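Local coordinates for protein N-acetylneuraminate lyase (Fusobacterium nucleatum subsp. nucleatum ATCC 25586, PDB 5ZKA) that is a lyase of the dihydrodipicolinate synthetase family, built on a TIM barrel followed by extra helices at the C-terminal end of the chain, at residues A24-Y29 with T267-L272; G33-K38 with T70-R75; I79-A84 with L112-L117. All blocks are in the same frame, centred on the assembly; numbering follows the deposited sequence.

Contact 1. Residues A24-Y29 with T267-L272; sequences ALMVPY and TIKEIL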
ATOM      1  N   ALA A  24      13.265 -10.735  12.207  1.00 23.15           N
ATOM      2  CA  ALA A  24      12.464 -11.126  13.361  1.00 21.40           C
ATOM      3  C   ALA A  24      12.870 -12.547  13.686  1.00 27.43           C
ATOM      4  O   ALA A  24      12.506 -13.495  12.980  1.00 26.53           O
ATOM      5  CB  ALA A  24      10.971 -11.010  13.067  1.00 26.35           C
ATOM      6  N   LEU A  25      13.679 -12.678  14.731  1.00 29.28           N
ATOM      7  CA  LEU A  25      14.398 -13.908  15.000  1.00 31.34           C
ATOM      8  C   LEU A  25      13.445 -15.064  15.276  1.00 34.05           C
ATOM      9  O   LEU A  25      12.595 -14.991  16.166  1.00 32.27           O
ATOM     10  CB  LEU A  25      15.334 -13.684  16.185  1.00 27.47           C
ATOM     11  CG  LEU A  25      16.253 -14.848  16.542  1.00 28.98           C
ATOM     12  CD1 LEU A  25      17.254 -15.059  15.411  1.00 32.16           C
ATOM     13  CD2 LEU A  25      16.964 -14.564  17.859  1.00 33.32           C
ATOM     14  N   MET A  26      13.597 -16.142  14.516  1.00 30.36           N
ATOM     15  CA  MET A  26      12.851 -17.357  14.802  1.00 28.41           C
ATOM     16  C   MET A  26      13.540 -18.161  15.894  1.00 35.82           C
ATOM     17  O   MET A  26      14.761 -18.092  16.074  1.00 34.58           O
ATOM     18  CB  MET A  26      12.717 -18.209  13.547  1.00 30.29           C
ATOM     19  CG  MET A  26      12.068 -17.451  12.411  1.00 38.37           C
ATOM     20  SD  MET A  26      10.941 -18.473  11.470  1.00 47.14           S
ATOM     21  CE  MET A  26       9.708 -18.918  12.685  1.00 50.73           C
ATOM     22  N   VAL A  27      12.746 -18.943  16.616  1.00 28.48           N
ATOM     23  CA  VAL A  27      13.214 -19.691  17.775  1.00 29.83           C
ATOM     24  C   VAL A  27      12.909 -21.160  17.542  1.00 27.53           C
ATOM     25  O   VAL A  27      11.773 -21.499  17.200  1.00 29.69           O
ATOM     26  CB  VAL A  27      12.565 -19.211  19.085  1.00 29.30           C
ATOM     27  CG1 VAL A  27      13.043 -20.086  20.259  1.00 28.70           C
ATOM     28  CG2 VAL A  27      12.911 -17.753  19.320  1.00 35.07           C
ATOM     29  N   PRO A  28      13.889 -22.062  17.688  1.00 31.45           N
ATOM     30  CA  PRO A  28      13.601 -23.488  17.541  1.00 33.82           C
ATOM     31  C   PRO A  28      13.169 -24.101  18.859  1.00 32.95           C
ATOM     32  O   PRO A  28      13.827 -23.931  19.896  1.00 32.17           O
ATOM     33  CB  PRO A  28      14.933 -24.066  17.045  1.00 34.88           C
ATOM     34  CG  PRO A  28      15.967 -23.173  17.639  1.00 36.63           C
ATOM     35  CD  PRO A  28      15.334 -21.792  17.777  1.00 33.61           C
ATOM     36  N   TYR A  29      12.052 -24.816  18.822  1.00 30.87           N
ATOM     37  CA  TYR A  29      11.476 -25.445  19.998  1.00 29.74           C
ATOM     38  C   TYR A  29      11.556 -26.955  19.855  1.00 30.93           C
ATOM     39  O   TYR A  29      11.504 -27.488  18.745  1.00 35.46           O
ATOM     40  CB  TYR A  29      10.016 -25.004  20.200  1.00 30.93           C
ATOM     41  CG  TYR A  29       9.883 -23.516  20.414  1.00 28.90           C
ATOM     42  CD1 TYR A  29      10.114 -22.951  21.670  1.00 28.32           C
ATOM     43  CD2 TYR A  29       9.548 -22.668  19.361  1.00 31.37           C
ATOM     44  CE1 TYR A  29      10.013 -21.571  21.872  1.00 28.02           C
ATOM     45  CE2 TYR A  29       9.436 -21.288  19.549  1.00 30.11           C
ATOM     46  CZ  TYR A  29       9.668 -20.748  20.806  1.00 31.42           C
ATOM     47  OH  TYR A  29       9.566 -19.387  20.984  1.00 34.11           O
ATOM     48  N   THR A 267       7.640 -23.199   6.875  1.00 26.39           N
ATOM     49  CA  THR A 267       8.460 -23.209   5.662  1.00 24.72           C
ATOM     50  C   THR A 267       9.786 -22.496   5.882  1.00 23.70           C
ATOM     51  O   THR A 267      10.830 -22.967   5.416  1.00 27.59           O
ATOM     52  CB  THR A 267       7.683 -22.577   4.502  1.00 25.37           C
ATOM     53  OG1 THR A 267       6.545 -23.400   4.219  1.00 27.67           O
ATOM     54  CG2 THR A 267       8.543 -22.484   3.229  1.00 24.83           C
ATOM     55  N   ILE A 268       9.775 -21.375   6.613  1.00 24.03           N
ATOM     56  CA  ILE A 268      11.037 -20.722   6.959  1.00 28.13           C
ATOM     57  C   ILE A 268      11.918 -21.674   7.763  1.00 26.73           C
ATOM     58  O   ILE A 268      13.118 -21.823   7.487  1.00 27.27           O
ATOM     59  CB  ILE A 268      10.781 -19.401   7.713  1.00 30.97           C
ATOM     60  CG1 ILE A 268      10.044 -18.409   6.795  1.00 30.83           C
ATOM     61  CG2 ILE A 268      12.110 -18.813   8.235  1.00 30.02           C
ATOM     62  CD1 ILE A 268       9.561 -17.148   7.480  1.00 27.35           C
ATOM     63  N   LYS A 269      11.329 -22.359   8.751  1.00 27.79           N
ATOM     64  CA  LYS A 269      12.117 -23.305   9.540  1.00 26.23           C
ATOM     65  C   LYS A 269      12.607 -24.466   8.684  1.00 32.12           C
ATOM     66  O   LYS A 269      13.742 -24.938   8.860  1.00 32.10           O
ATOM     67  CB  LYS A 269      11.302 -23.810  10.729  1.00 26.56           C
ATOM     68  CG  LYS A 269      11.083 -22.737  11.775  1.00 32.79           C
ATOM     69  CD  LYS A 269      10.674 -23.324  13.113  1.00 32.69           C
ATOM     70  CE  LYS A 269      10.508 -22.224  14.159  1.00 40.11           C
ATOM     71  NZ  LYS A 269       9.885 -22.724  15.416  1.00 39.22           N
ATOM     72  N   GLU A 270      11.781 -24.936   7.739  1.00 29.30           N
ATOM     73  CA  GLU A 270      12.218 -26.034   6.880  1.00 34.12           C
ATOM     74  C   GLU A 270      13.357 -25.604   5.961  1.00 29.91           C
ATOM     75  O   GLU A 270      14.298 -26.372   5.735  1.00 31.11           O
ATOM     76  CB  GLU A 270      11.042 -26.574   6.062  1.00 36.28           C
ATOM     77  CG  GLU A 270      11.379 -27.798   5.196  1.00 36.45           C
ATOM     78  CD  GLU A 270      11.726 -29.050   6.007  1.00 46.76           C
ATOM     79  OE1 GLU A 270      11.500 -29.074   7.239  1.00 46.85           O
ATOM     80  OE2 GLU A 270      12.219 -30.019   5.396  1.00 53.24           O
ATOM     81  N   ILE A 271      13.293 -24.386   5.418  1.00 27.54           N
ATOM     82  CA  ILE A 271      14.369 -23.908   4.554  1.00 30.20           C
ATOM     83  C   ILE A 271      15.652 -23.707   5.353  1.00 29.09           C
ATOM     84  O   ILE A 271      16.755 -23.974   4.862  1.00 30.36           O
ATOM     85  CB  ILE A 271      13.926 -22.618   3.837  1.00 31.78           C
ATOM     86  CG1 ILE A 271      12.811 -22.950   2.842  1.00 35.48           C
ATOM     87  CG2 ILE A 271      15.109 -21.968   3.117  1.00 29.53           C
ATOM     88  CD1 ILE A 271      12.238 -21.755   2.095  1.00 35.05           C
ATOM     89  N   LEU A 272      15.533 -23.221   6.594  1.00 29.33           N
ATOM     90  CA  LEU A 272      16.712 -23.126   7.444  1.00 28.16           C
ATOM     91  C   LEU A 272      17.352 -24.496   7.615  1.00 33.33           C
ATOM     92  O   LEU A 272      18.578 -24.622   7.563  1.00 32.53           O
ATOM     93  CB  LEU A 272      16.340 -22.511   8.795  1.00 28.04           C
ATOM     94  CG  LEU A 272      16.179 -20.980   8.809  1.00 28.35           C
ATOM     95  CD1 LEU A 272      15.486 -20.477  10.083  1.00 23.96           C
ATOM     96  CD2 LEU A 272      17.535 -20.299   8.650  1.00 25.89           C
TER
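At the C-terminal mouth of a TIM barrel, the loop that leaves the first strand (20-24) meets helix 264-274, one of the helices that follow the barrel in the chain. The CA atoms of Met-26 and Lys-269 lie 8.0 Å apart, the nearest such pair, and both side chains start toward the other segment. Met-26 has CG anti to its carbonyl carbon (chi1 -57°) and then bends at chi2 and chi3. Its SD thereby rests 3.5 Å from Ile-268 CG2, with the two side chains crossing almost at a right angle, and its CE lies 3.7 Å from Lys-269 CE, crossing the aliphatic part of the lysine obliquely. Lys-269 is extended beyond CG, so its ammonium reaches the loop. NZ donates to Val-27 O at 2.9 Å, lying in the carbonyl plane with a C=O...N angle of 153°. The same NZ stands 4.0 Å from Tyr-29 CD2 at the edge of the ring, near its plane, so it sits at the rim and not over a face; Val-27 CG1 lies over one face, offset toward the rim, and Tyr-29 OH is hydrogen-bonded to Gly-63 O. Tyr-281 O and the carboxylate of Glu-64 are further partners of NZ. Two carbonyls and a carboxylate thus grip a buried ammonium, which probably keeps it charged and ties the strand-end loop to the helix.

Contact 2. Residues G33-K38 with T70-R75; sequences GSINEK and TEEKKR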
ATOM      1  N   GLY A  33       7.854 -28.231  23.454  1.00 39.02           N
ATOM      2  CA  GLY A  33       7.787 -26.785  23.504  1.00 38.17           C
ATOM      3  C   GLY A  33       8.967 -26.093  24.157  1.00 37.94           C
ATOM      4  O   GLY A  33       9.042 -24.860  24.101  1.00 37.06           O
ATOM      5  N   SER A  34       9.890 -26.827  24.771  1.00 36.52           N
ATOM      6  CA  SER A  34      11.033 -26.175  25.391  1.00 36.94           C
ATOM      7  C   SER A  34      11.983 -25.643  24.317  1.00 38.34           C
ATOM      8  O   SER A  34      11.980 -26.089  23.168  1.00 37.94           O
ATOM      9  CB  SER A  34      11.765 -27.140  26.331  1.00 40.89           C
ATOM     10  OG  SER A  34      12.287 -28.232  25.603  1.00 38.91           O
ATOM     11  N   ILE A  35      12.802 -24.667  24.711  1.00 36.50           N
ATOM     12  CA  ILE A  35      13.714 -24.015  23.775  1.00 34.26           C
ATOM     13  C   ILE A  35      14.863 -24.949  23.411  1.00 33.33           C
ATOM     14  O   ILE A  35      15.449 -25.608  24.278  1.00 36.88           O
ATOM     15  CB  ILE A  35      14.247 -22.717  24.402  1.00 36.32           C
ATOM     16  CG1 ILE A  35      13.091 -21.774  24.732  1.00 40.36           C
ATOM     17  CG2 ILE A  35      15.268 -22.061  23.491  1.00 36.92           C
ATOM     18  CD1 ILE A  35      13.377 -20.879  25.907  1.00 38.77           C
ATOM     19  N   ASN A  36      15.213 -24.991  22.126  1.00 37.45           N
ATOM     20  CA  ASN A  36      16.423 -25.684  21.663  1.00 33.81           C
ATOM     21  C   ASN A  36      17.542 -24.650  21.598  1.00 34.82           C
ATOM     22  O   ASN A  36      17.683 -23.932  20.602  1.00 33.41           O
ATOM     23  CB  ASN A  36      16.169 -26.355  20.313  1.00 34.51           C
ATOM     24  CG  ASN A  36      17.432 -26.955  19.677  1.00 37.41           C
ATOM     25  OD1 ASN A  36      18.521 -26.926  20.243  1.00 38.39           O
ATOM     26  ND2 ASN A  36      17.266 -27.519  18.486  1.00 42.21           N
ATOM     27  N   GLU A  37      18.355 -24.586  22.661  1.00 35.87           N
ATOM     28  CA  GLU A  37      19.371 -23.540  22.758  1.00 36.62           C
ATOM     29  C   GLU A  37      20.443 -23.679  21.679  1.00 39.10           C
ATOM     30  O   GLU A  37      20.863 -22.677  21.085  1.00 35.81           O
ATOM     31  CB  GLU A  37      20.008 -23.554  24.146  1.00 39.58           C
ATOM     32  CG  GLU A  37      21.198 -22.621  24.259  1.00 50.32           C
ATOM     33  CD  GLU A  37      21.701 -22.471  25.681  1.00 60.61           C
ATOM     34  OE1 GLU A  37      20.890 -22.629  26.625  1.00 67.80           O
ATOM     35  OE2 GLU A  37      22.907 -22.189  25.848  1.00 60.07           O
ATOM     36  N   LYS A  38      20.906 -24.904  21.415  1.00 40.36           N
ATOM     37  CA  LYS A  38      21.900 -25.103  20.362  1.00 38.38           C
ATOM     38  C   LYS A  38      21.396 -24.568  19.027  1.00 42.68           C
ATOM     39  O   LYS A  38      22.116 -23.857  18.315  1.00 38.09           O
ATOM     40  CB  LYS A  38      22.253 -26.588  20.254  1.00 43.23           C
ATOM     41  CG  LYS A  38      23.296 -26.912  19.190  1.00 49.31           C
ATOM     42  N   THR A  70       6.685 -16.636  30.358  1.00 30.46           N
ATOM     43  CA  THR A  70       7.560 -15.527  30.722  1.00 31.12           C
ATOM     44  C   THR A  70       8.998 -15.997  30.914  1.00 32.35           C
ATOM     45  O   THR A  70       9.937 -15.356  30.431  1.00 31.69           O
ATOM     46  CB  THR A  70       7.043 -14.852  31.995  1.00 35.66           C
ATOM     47  OG1 THR A  70       5.683 -14.434  31.795  1.00 31.28           O
ATOM     48  CG2 THR A  70       7.891 -13.641  32.330  1.00 35.34           C
ATOM     49  N   GLU A  71       9.191 -17.119  31.608  1.00 32.75           N
ATOM     50  CA  GLU A  71      10.552 -17.618  31.815  1.00 31.26           C
ATOM     51  C   GLU A  71      11.182 -18.041  30.500  1.00 37.96           C
ATOM     52  O   GLU A  71      12.381 -17.834  30.284  1.00 35.73           O
ATOM     53  CB  GLU A  71      10.553 -18.782  32.807  1.00 48.05           C
ATOM     54  CG  GLU A  71      10.312 -18.360  34.256  1.00 60.71           C
ATOM     55  CD  GLU A  71      11.202 -17.201  34.701  1.00 65.96           C
ATOM     56  OE1 GLU A  71      12.371 -17.452  35.062  1.00 66.64           O
ATOM     57  OE2 GLU A  71      10.726 -16.040  34.700  1.00 64.70           O
ATOM     58  N   GLU A  72      10.389 -18.622  29.606  1.00 37.27           N
ATOM     59  CA  GLU A  72      10.913 -19.005  28.306  1.00 33.48           C
ATOM     60  C   GLU A  72      11.293 -17.776  27.488  1.00 34.31           C
ATOM     61  O   GLU A  72      12.325 -17.779  26.803  1.00 33.12           O
ATOM     62  CB  GLU A  72       9.891 -19.887  27.586  1.00 29.55           C
ATOM     63  CG  GLU A  72       9.904 -21.315  28.131  1.00 34.33           C
ATOM     64  CD  GLU A  72       8.728 -22.173  27.692  1.00 40.91           C
ATOM     65  OE1 GLU A  72       7.663 -21.621  27.340  1.00 37.78           O
ATOM     66  OE2 GLU A  72       8.880 -23.418  27.696  1.00 46.81           O
ATOM     67  N   LYS A  73      10.492 -16.701  27.573  1.00 29.96           N
ATOM     68  CA  LYS A  73      10.878 -15.455  26.914  1.00 28.17           C
ATOM     69  C   LYS A  73      12.220 -14.955  27.434  1.00 34.40           C
ATOM     70  O   LYS A  73      13.084 -14.535  26.653  1.00 30.14           O
ATOM     71  CB  LYS A  73       9.811 -14.381  27.120  1.00 28.21           C
ATOM     72  CG  LYS A  73       8.497 -14.647  26.403  1.00 29.02           C
ATOM     73  CD  LYS A  73       7.395 -13.741  26.988  1.00 27.60           C
ATOM     74  CE  LYS A  73       6.015 -14.068  26.432  1.00 34.31           C
ATOM     75  NZ  LYS A  73       4.993 -13.048  26.883  1.00 29.46           N
ATOM     76  N   LYS A  74      12.410 -14.992  28.757  1.00 36.37           N
ATOM     77  CA  LYS A  74      13.664 -14.518  29.339  1.00 36.14           C
ATOM     78  C   LYS A  74      14.857 -15.319  28.821  1.00 33.90           C
ATOM     79  O   LYS A  74      15.919 -14.753  28.529  1.00 35.28           O
ATOM     80  CB  LYS A  74      13.585 -14.587  30.866  1.00 30.67           C
ATOM     81  CG  LYS A  74      12.585 -13.616  31.496  1.00 43.71           C
ATOM     82  CD  LYS A  74      12.522 -13.810  33.022  1.00 44.70           C
ATOM     83  CE  LYS A  74      11.680 -12.744  33.700  1.00 45.80           C
ATOM     84  NZ  LYS A  74      11.610 -12.973  35.179  1.00 45.07           N
ATOM     85  N   ARG A  75      14.706 -16.640  28.708  1.00 32.67           N
ATOM     86  CA  ARG A  75      15.824 -17.464  28.262  1.00 33.11           C
ATOM     87  C   ARG A  75      16.189 -17.164  26.809  1.00 33.74           C
ATOM     88  O   ARG A  75      17.372 -17.156  26.447  1.00 37.27           O
ATOM     89  CB  ARG A  75      15.490 -18.945  28.438  1.00 34.99           C
ATOM     90  CG  ARG A  75      16.657 -19.874  28.105  1.00 41.63           C
ATOM     91  CD  ARG A  75      17.720 -19.872  29.211  1.00 51.05           C
ATOM     92  NE  ARG A  75      18.967 -20.522  28.794  1.00 57.89           N
ATOM     93  CZ  ARG A  75      20.163 -19.933  28.799  1.00 64.50           C
ATOM     94  NH1 ARG A  75      20.286 -18.677  29.213  1.00 69.53           N
ATOM     95  NH2 ARG A  75      21.243 -20.596  28.394  1.00 61.91           N
TER
HETATM   96  O   HOH W   1      18.166 -22.976  27.701  1.00 50.05           O
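This is a surface contact between the N-terminal parts of two successive outer helices of the barrel: the turn leading into helix 37-49 packs against the first turns of helix 70-84. The nearest CA pair, Ile-35 and Glu-72, is 7.3 Å apart. Ile-35 points its side chain at the helix, and its tip does the touching: CD1 is 3.4 Å from Glu-72 O and 3.8 Å from Arg-75 CB, against the base of the arginine. Farther out, Glu-37, with CG anti to the backbone N and the rest extended, reaches Arg-75, whose chain bends at chi2 (75°). Arg-75 NH2 donates to Glu-37 OE1 at 2.7 Å in a salt bridge, but the geometry is skewed: the donor sits 43° out of the carboxylate plane, and the two planar groups are turned 68° apart. A water bridges the same pair, donating to Glu-37 OE1 and accepting from Arg-75 NE at 2.8 Å, at the guanidinium edge. Arg-75 NH1 pairs with Glu-78, while Glu-72 OE1 serves Ser-69 N and Arg-283. Asn-36 OD1, at the N-cap, accepts from Gly-39 N. Following parallel strands 20-24 and 55-58, the two are neighbouring (beta/alpha)8-barrel helices meeting at their N-terminal ends, where the strands end.

Contact 3. Residues I79-A84 with L112-L117; sequences IAIDEA and LGYKCL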
ATOM      1  N   ILE A  79      20.025 -15.895  25.632  1.00 38.23           N
ATOM      2  CA  ILE A  79      20.834 -16.547  24.608  1.00 36.85           C
ATOM      3  C   ILE A  79      21.125 -15.580  23.467  1.00 35.61           C
ATOM      4  O   ILE A  79      22.265 -15.467  23.002  1.00 34.79           O
ATOM      5  CB  ILE A  79      20.127 -17.822  24.113  1.00 38.87           C
ATOM      6  CG1 ILE A  79      20.040 -18.838  25.257  1.00 37.22           C
ATOM      7  CG2 ILE A  79      20.848 -18.429  22.897  1.00 35.88           C
ATOM      8  CD1 ILE A  79      18.941 -19.867  25.069  1.00 41.83           C
ATOM      9  N   ALA A  80      20.102 -14.842  23.021  1.00 33.55           N
ATOM     10  CA  ALA A  80      20.270 -13.991  21.845  1.00 30.50           C
ATOM     11  C   ALA A  80      21.388 -12.975  22.048  1.00 35.83           C
ATOM     12  O   ALA A  80      22.270 -12.833  21.191  1.00 34.58           O
ATOM     13  CB  ALA A  80      18.952 -13.291  21.501  1.00 29.00           C
ATOM     14  N   ILE A  81      21.386 -12.265  23.183  1.00 34.46           N
ATOM     15  CA  ILE A  81      22.421 -11.252  23.375  1.00 34.28           C
ATOM     16  C   ILE A  81      23.769 -11.893  23.716  1.00 38.24           C
ATOM     17  O   ILE A  81      24.828 -11.324  23.417  1.00 36.64           O
ATOM     18  CB  ILE A  81      21.978 -10.222  24.431  1.00 36.75           C
ATOM     19  CG1 ILE A  81      22.886  -8.989  24.382  1.00 38.73           C
ATOM     20  CG2 ILE A  81      21.944 -10.827  25.829  1.00 36.75           C
ATOM     21  CD1 ILE A  81      22.320  -7.796  25.112  1.00 39.32           C
ATOM     22  N   ASP A  82      23.767 -13.072  24.336  1.00 33.01           N
ATOM     23  CA  ASP A  82      25.034 -13.754  24.575  1.00 35.69           C
ATOM     24  C   ASP A  82      25.669 -14.187  23.263  1.00 40.30           C
ATOM     25  O   ASP A  82      26.887 -14.079  23.091  1.00 39.02           O
ATOM     26  CB  ASP A  82      24.823 -14.956  25.487  1.00 41.86           C
ATOM     27  CG  ASP A  82      26.106 -15.715  25.749  1.00 50.47           C
ATOM     28  OD1 ASP A  82      26.966 -15.183  26.484  1.00 53.85           O
ATOM     29  OD2 ASP A  82      26.253 -16.840  25.217  1.00 47.21           O
ATOM     30  N   GLU A  83      24.855 -14.668  22.318  1.00 34.76           N
ATOM     31  CA  GLU A  83      25.395 -15.129  21.045  1.00 41.25           C
ATOM     32  C   GLU A  83      25.713 -13.968  20.109  1.00 42.88           C
ATOM     33  O   GLU A  83      26.749 -13.981  19.431  1.00 40.64           O
ATOM     34  CB  GLU A  83      24.408 -16.086  20.380  1.00 37.00           C
ATOM     35  CG  GLU A  83      24.954 -16.737  19.125  1.00 32.35           C
ATOM     36  CD  GLU A  83      26.151 -17.629  19.398  1.00 42.37           C
ATOM     37  OE1 GLU A  83      26.188 -18.281  20.464  1.00 42.03           O
ATOM     38  OE2 GLU A  83      27.049 -17.692  18.535  1.00 40.64           O
ATOM     39  N   ALA A  84      24.833 -12.965  20.051  1.00 34.90           N
ATOM     40  CA  ALA A  84      25.012 -11.869  19.104  1.00 35.24           C
ATOM     41  C   ALA A  84      26.051 -10.860  19.573  1.00 44.32           C
ATOM     42  O   ALA A  84      26.718 -10.238  18.734  1.00 42.64           O
ATOM     43  CB  ALA A  84      23.677 -11.161  18.855  1.00 33.27           C
ATOM     44  N   LEU A 112      20.215  -7.027  30.902  1.00 38.42           N
ATOM     45  CA  LEU A 112      21.057  -7.866  30.049  1.00 40.51           C
ATOM     46  C   LEU A 112      21.894  -7.042  29.081  1.00 40.01           C
ATOM     47  O   LEU A 112      22.933  -7.518  28.622  1.00 39.97           O
ATOM     48  CB  LEU A 112      20.200  -8.861  29.254  1.00 37.33           C
ATOM     49  CG  LEU A 112      19.572 -10.072  29.959  1.00 37.09           C
ATOM     50  CD1 LEU A 112      18.745 -10.877  28.975  1.00 37.94           C
ATOM     51  CD2 LEU A 112      20.599 -10.969  30.644  1.00 34.08           C
ATOM     52  N   GLY A 113      21.462  -5.830  28.748  1.00 38.19           N
ATOM     53  CA  GLY A 113      22.246  -4.985  27.870  1.00 41.20           C
ATOM     54  C   GLY A 113      21.558  -4.600  26.575  1.00 36.56           C
ATOM     55  O   GLY A 113      22.171  -3.966  25.710  1.00 37.64           O
ATOM     56  N   TYR A 114      20.294  -4.978  26.414  1.00 32.42           N
ATOM     57  CA  TYR A 114      19.532  -4.503  25.268  1.00 36.92           C
ATOM     58  C   TYR A 114      19.327  -2.999  25.385  1.00 36.28           C
ATOM     59  O   TYR A 114      19.017  -2.479  26.460  1.00 35.80           O
ATOM     60  CB  TYR A 114      18.178  -5.204  25.177  1.00 31.26           C
ATOM     61  CG  TYR A 114      18.210  -6.646  24.707  1.00 30.80           C
ATOM     62  CD1 TYR A 114      18.522  -7.678  25.590  1.00 33.65           C
ATOM     63  CD2 TYR A 114      17.893  -6.978  23.388  1.00 30.93           C
ATOM     64  CE1 TYR A 114      18.541  -8.996  25.176  1.00 33.53           C
ATOM     65  CE2 TYR A 114      17.897  -8.297  22.965  1.00 30.40           C
ATOM     66  CZ  TYR A 114      18.222  -9.303  23.864  1.00 28.27           C
ATOM     67  OH  TYR A 114      18.225 -10.619  23.452  1.00 30.20           O
ATOM     68  N   LYS A 115      19.512  -2.295  24.269  1.00 35.35           N
ATOM     69  CA  LYS A 115      19.510  -0.840  24.258  1.00 35.60           C
ATOM     70  C   LYS A 115      18.276  -0.282  23.578  1.00 35.21           C
ATOM     71  O   LYS A 115      18.192   0.927  23.348  1.00 34.90           O
ATOM     72  CB  LYS A 115      20.779  -0.309  23.579  1.00 39.59           C
ATOM     73  CG  LYS A 115      22.025  -0.409  24.458  1.00 46.27           C
ATOM     74  CD  LYS A 115      21.777   0.256  25.803  1.00 56.69           C
ATOM     75  CE  LYS A 115      22.982   0.149  26.728  1.00 65.84           C
ATOM     76  NZ  LYS A 115      24.153   0.929  26.232  1.00 69.45           N
ATOM     77  N   CYS A 116      17.316  -1.139  23.246  1.00 30.72           N
ATOM     78  CA  CYS A 116      16.077  -0.671  22.655  1.00 31.05           C
ATOM     79  C   CYS A 116      15.021  -1.743  22.869  1.00 32.81           C
ATOM     80  O   CYS A 116      15.298  -2.937  22.691  1.00 30.38           O
ATOM     81  CB  CYS A 116      16.245  -0.366  21.164  1.00 30.98           C
ATOM     82  SG  CYS A 116      14.783   0.429  20.460  1.00 33.20           S
ATOM     83  N   LEU A 117      13.827  -1.304  23.260  1.00 27.63           N
ATOM     84  CA  LEU A 117      12.668  -2.158  23.464  1.00 26.64           C
ATOM     85  C   LEU A 117      11.669  -1.944  22.343  1.00 25.80           C
ATOM     86  O   LEU A 117      11.713  -0.947  21.622  1.00 27.25           O
ATOM     87  CB  LEU A 117      11.968  -1.851  24.796  1.00 26.71           C
ATOM     88  CG  LEU A 117      12.780  -1.860  26.089  1.00 29.82           C
ATOM     89  CD1 LEU A 117      11.860  -1.550  27.282  1.00 26.31           C
ATOM     90  CD2 LEU A 117      13.445  -3.198  26.262  1.00 31.21           C
TER
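The last turns of helix 70-84 face the chain just after helix 99-112, with Ile-81 CA and Tyr-114 CA nearest at 7.6 Å, and Gly-113, at positive phi (119°), closes the second helix in a Schellman motif. Ile-81 makes the largest single contribution. Its CG1 is anti to the backbone N (chi1 -166°), which puts CG2 in the crowded position between N and the carbonyl carbon and, with chi2 also anti, carries CD1 over the tyrosine. CD1 lies 4.2 Å from the centroid of the Tyr-114 ring and only 26° off its normal, a CH-pi contact over the face. The same methyl is 3.6 Å from Gly-113 C, where glycine has no side chain to obstruct it. Ile-81 CB meets Tyr-114 CE1 at 3.7 Å, and its CG2 lies 4.3 Å from Leu-112 CB. The isoleucine and the ring run past each other in opposite directions. At the tip of the ring Tyr-114 OH is 3.4 Å from Ala-80 CB, and it gives its hydrogen bond to Phe-77 O, one turn earlier in the helix, which holds the tip of the ring against the helix. Tyr-114 also lies on Leu-90 and Ala-92 of strand 89-93 and on Val-109 of helix 99-112, with Ile-81 on Leu-90. Ile-79 and Glu-83 of helix 70-84 pack on helix 37-49, while Leu-117 begins the next strand, 117-120.

Overall arrangement
The centre of contact 2 is 14 Å from that of contact 1 and 15 Å from that of contact 3, and it alone touches both. Contacts 1 and 2 join: Pro-28 O and Asn-36 N are 2.8 Å apart, a probable hydrogen bond, and Tyr-29 CE1 packs on Ile-35 CG1 at 4.2 Å. Contacts 2 and 3 share helix 70-84 and meet where Glu-37 CG lies 3.7 Å from Ile-79 CD1. Contacts 1 and 3 do not touch (centres 19 Å, nearest atoms about 4 Å apart). Contact 1 follows the C-terminal end of strand 20-24, as modified Lys-178 follows that of parallel strand 174-176, the end where TIM-barrel enzymes carry their active sites; contact 3 lies toward the opposite end.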